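Local coordinates for protein fructose-bisphosphate aldolase class I (Thermoproteus tenax, PDB 1W8S) that is a class I aldolase of the DeoC/LacD family, built as a TIM barrel and assembled from several identical subunits, at residues 113-118 against 145-150. The protein carries 2 engineered substitutions. Sequence-based numbering, arbitrary orientation.
Engineered in segment 145-150: F146 (natural residue Tyr). With FBP (1,6-di-O-phosphono-beta-D-fructofuranose), chain O.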
ATOM      1  N   ILE E 113      15.384  12.132   2.683  1.00 13.72           N
ATOM      2  CA  ILE E 113      15.467  10.777   2.175  1.00 12.67           C
ATOM      3  C   ILE E 113      16.582  10.048   2.911  1.00 11.97           C
ATOM      4  O   ILE E 113      17.557  10.678   3.340  1.00 12.16           O
ATOM      5  CB  ILE E 113      15.682  10.723   0.666  1.00 12.45           C
ATOM      6  CG1 ILE E 113      16.983  11.461   0.252  1.00 11.20           C
ATOM      7  CG2 ILE E 113      14.485  11.282  -0.075  1.00 14.16           C
ATOM      8  CD1 ILE E 113      17.379  11.255  -1.185  1.00 14.51           C
ATOM      9  N   TYR E 114      16.403   8.732   3.074  1.00 11.62           N
ATOM     10  CA  TYR E 114      17.409   7.848   3.688  1.00 11.21           C
ATOM     11  C   TYR E 114      17.809   6.742   2.697  1.00 11.72           C
ATOM     12  O   TYR E 114      17.358   5.595   2.795  1.00 11.77           O
ATOM     13  CB  TYR E 114      16.903   7.205   4.980  1.00 11.94           C
ATOM     14  CG  TYR E 114      16.406   8.180   6.011  1.00 12.86           C
ATOM     15  CD1 TYR E 114      17.236   9.113   6.571  1.00 12.34           C
ATOM     16  CD2 TYR E 114      15.070   8.155   6.439  1.00 15.31           C
ATOM     17  CE1 TYR E 114      16.754  10.021   7.535  1.00 13.18           C
ATOM     18  CE2 TYR E 114      14.589   9.072   7.392  1.00 14.45           C
ATOM     19  CZ  TYR E 114      15.434   9.985   7.927  1.00 14.83           C
ATOM     20  OH  TYR E 114      14.966  10.858   8.880  1.00 16.58           O
ATOM     21  N   PRO E 115      18.645   7.089   1.735  1.00 11.78           N
ATOM     22  CA  PRO E 115      19.195   6.090   0.818  1.00 12.06           C
ATOM     23  C   PRO E 115      19.808   4.935   1.567  1.00 11.98           C
ATOM     24  O   PRO E 115      20.441   5.124   2.618  1.00 12.79           O
ATOM     25  CB  PRO E 115      20.235   6.871   0.031  1.00 12.79           C
ATOM     26  CG  PRO E 115      19.789   8.259   0.086  1.00 12.62           C
ATOM     27  CD  PRO E 115      19.118   8.426   1.419  1.00 12.54           C
ATOM     28  N   GLY E 116      19.582   3.742   1.056  1.00 12.36           N
ATOM     29  CA  GLY E 116      20.020   2.508   1.694  1.00 12.04           C
ATOM     30  C   GLY E 116      18.961   1.856   2.574  1.00 11.94           C
ATOM     31  O   GLY E 116      18.988   0.647   2.782  1.00 11.67           O
ATOM     32  N   SER E 117      18.028   2.643   3.104  1.00 12.82           N
ATOM     33  CA  SER E 117      17.016   2.100   3.999  1.00 11.67           C
ATOM     34  C   SER E 117      16.224   0.996   3.297  1.00 12.15           C
ATOM     35  O   SER E 117      16.018   1.048   2.083  1.00 12.24           O
ATOM     36  CB  SER E 117      16.057   3.182   4.476  1.00 11.96           C
ATOM     37  OG  SER E 117      15.032   2.609   5.240  1.00 11.35           O
ATOM     38  N   GLY E 118      15.787  -0.002   4.058  1.00 12.43           N
ATOM     39  CA  GLY E 118      14.802  -0.974   3.589  1.00 12.78           C
ATOM     40  C   GLY E 118      13.575  -0.288   3.000  1.00 13.46           C
ATOM     41  O   GLY E 118      12.862  -0.865   2.155  1.00 15.53           O
ATOM     42  N   SER E 145      19.507  14.676   2.184  1.00 13.43           N
ATOM     43  CA  SER E 145      19.919  13.340   1.769  1.00 12.78           C
ATOM     44  C   SER E 145      20.873  12.762   2.791  1.00 13.48           C
ATOM     45  O   SER E 145      22.060  13.186   2.865  1.00 12.79           O
ATOM     46  CB  SER E 145      20.611  13.432   0.413  1.00 13.48           C
ATOM     47  OG  SER E 145      20.823  12.140  -0.160  1.00 12.77           O
ATOM     48  N   PHE E 146      20.364  11.801   3.556  1.00 12.99           N
ATOM     49  CA  PHE E 146      21.059  11.209   4.711  1.00 13.07           C
ATOM     50  C   PHE E 146      20.994   9.707   4.624  1.00 12.77           C
ATOM     51  O   PHE E 146      20.108   9.083   5.229  1.00 11.73           O
ATOM     52  CB  PHE E 146      20.399  11.620   6.026  1.00 13.56           C
ATOM     53  CG  PHE E 146      20.436  13.092   6.316  1.00 16.18           C
ATOM     54  CD1 PHE E 146      21.609  13.824   6.203  1.00 19.32           C
ATOM     55  CD2 PHE E 146      19.278  13.752   6.720  1.00 22.18           C
ATOM     56  CE1 PHE E 146      21.645  15.178   6.495  1.00 20.77           C
ATOM     57  CE2 PHE E 146      19.294  15.102   6.999  1.00 25.83           C
ATOM     58  CZ  PHE E 146      20.499  15.830   6.887  1.00 23.31           C
ATOM     59  N   PRO E 147      21.913   9.100   3.878  1.00 12.48           N
ATOM     60  CA  PRO E 147      21.982   7.638   3.815  1.00 12.07           C
ATOM     61  C   PRO E 147      22.049   7.027   5.177  1.00 12.01           C
ATOM     62  O   PRO E 147      22.788   7.483   6.044  1.00 11.34           O
ATOM     63  CB  PRO E 147      23.277   7.375   3.008  1.00 12.24           C
ATOM     64  CG  PRO E 147      23.424   8.594   2.146  1.00 12.31           C
ATOM     65  CD  PRO E 147      22.892   9.725   2.971  1.00 12.82           C
ATOM     66  N   ARG E 148      21.240   5.996   5.379  1.00 11.99           N
ATOM     67  CA  ARG E 148      21.053   5.399   6.680  1.00 12.73           C
ATOM     68  C   ARG E 148      20.287   4.123   6.473  1.00 12.95           C
ATOM     69  O   ARG E 148      19.293   4.123   5.751  1.00 13.93           O
ATOM     70  CB  ARG E 148      20.220   6.323   7.572  1.00 12.38           C
ATOM     71  CG  ARG E 148      20.172   5.945   9.012  1.00 16.24           C
ATOM     72  CD  ARG E 148      19.528   7.007   9.867  1.00 18.54           C
ATOM     73  NE  ARG E 148      20.353   8.218   9.885  1.00 21.24           N
ATOM     74  CZ  ARG E 148      19.909   9.429  10.207  1.00 21.20           C
ATOM     75  NH1 ARG E 148      18.632   9.624  10.498  1.00 19.54           N
ATOM     76  NH2 ARG E 148      20.746  10.470  10.193  1.00 19.77           N
ATOM     77  N   GLY E 149      20.700   3.070   7.177  1.00 14.00           N
ATOM     78  CA  GLY E 149      20.135   1.730   7.019  1.00 12.98           C
ATOM     79  C   GLY E 149      20.892   1.016   5.927  1.00 13.65           C
ATOM     80  O   GLY E 149      21.878   1.544   5.405  1.00 12.96           O
ATOM     81  N   GLY E 150      20.464  -0.198   5.610  1.00 13.62           N
ATOM     82  CA  GLY E 150      21.150  -1.015   4.629  1.00 13.84           C
ATOM     83  C   GLY E 150      22.620  -1.213   4.948  1.00 14.08           C
ATOM     84  O   GLY E 150      22.989  -1.572   6.071  1.00 13.34           O
TER
HETATM   85  P1  FBP O 270      21.504  20.470  13.186  1.00 16.68           P
HETATM   86  O1P FBP O 270      21.034  20.610  14.581  1.00 16.25           O
HETATM   87  O2P FBP O 270      22.508  21.561  12.709  1.00 14.16           O
HETATM   88  O3P FBP O 270      22.157  19.115  12.891  1.00 15.13           O
HETATM   89  O1  FBP O 270      20.210  20.615  12.265  1.00 15.99           O
HETATM   90  C1  FBP O 270      20.281  20.407  10.871  1.00 20.84           C
HETATM   91  C2  FBP O 270      19.523  19.120  10.517  1.00 24.86           C
HETATM   92  O2  FBP O 270      19.649  18.847   9.103  1.00 26.06           O
HETATM   93  C3  FBP O 270      18.035  19.146  10.893  1.00 24.70           C
HETATM   94  O3  FBP O 270      17.203  19.863   9.995  1.00 25.41           O
HETATM   95  C4  FBP O 270      17.728  17.650  10.940  1.00 26.46           C
HETATM   96  O4  FBP O 270      16.604  17.289  11.724  1.00 28.33           O
HETATM   97  C5  FBP O 270      18.998  17.103  11.576  1.00 28.64           C
HETATM   98  O5  FBP O 270      20.067  17.987  11.197  1.00 27.88           O
HETATM   99  C6  FBP O 270      19.259  15.676  11.109  1.00 30.90           C
HETATM  100  O6  FBP O 270      20.498  15.239  11.640  1.00 34.26           O
HETATM  101  P2  FBP O 270      20.596  13.890  12.529  1.00 35.66           P
HETATM  102  O4P FBP O 270      21.631  14.157  13.596  1.00 34.36           O
HETATM  103  O5P FBP O 270      19.211  13.526  13.066  1.00 31.87           O
HETATM  104  O6P FBP O 270      21.204  12.744  11.700  1.00 29.44           O
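S145 lies beside I113 as the last bridged pair of two parallel neighbouring strands of the TIM barrel. Beyond it both segments run on as loops on the side of the barrel where FBP sits. The OG of S145 meets the CD1 of I113 at 3.7 Å, while its hydrogen bond goes to the backbone of A164 in helix 158-171. F146 is an engineered residue (Tyr in the natural sequence). Just past the bridge its N donates to I113 O over 3.0 Å, with an almost straight N-H...O angle of 167°. Its carbonyl O faces the rim of the Y114 ring in plane, 3.2 Å from CD1, and also takes a CA-H...O contact from Y114. The F146 ring itself leads away toward the ligand, turning its edge to FBP O2. P147 packs on P115, CG to CG, and both rings touch helix 158-171. Its CA also approaches P115 O. That same oxygen accepts the N-H of R148 at 3.0 Å, so the pairing outlasts the strands. The R148 side chain runs alongside Y114 in the same direction. Ring and guanidinium planes are 31° apart, with Y114 CD1 over one guanidinium face and NH1 3.5 Å from Y114 CE1. NE is held by a salt bridge to E155, which probably helps fix the group's rotation. R148 NH2 makes a weak hydrogen bond to the phosphate atom O6P of FBP at 2.8 Å. The like-charged K179 NZ lies close by and also bonds FBP. At G149 and G150 the chain passes close to the type II turn 114-117. Both have positive phi. The last touch is a CA-H...O contact, with G150 CA 3.3 Å from G116 O.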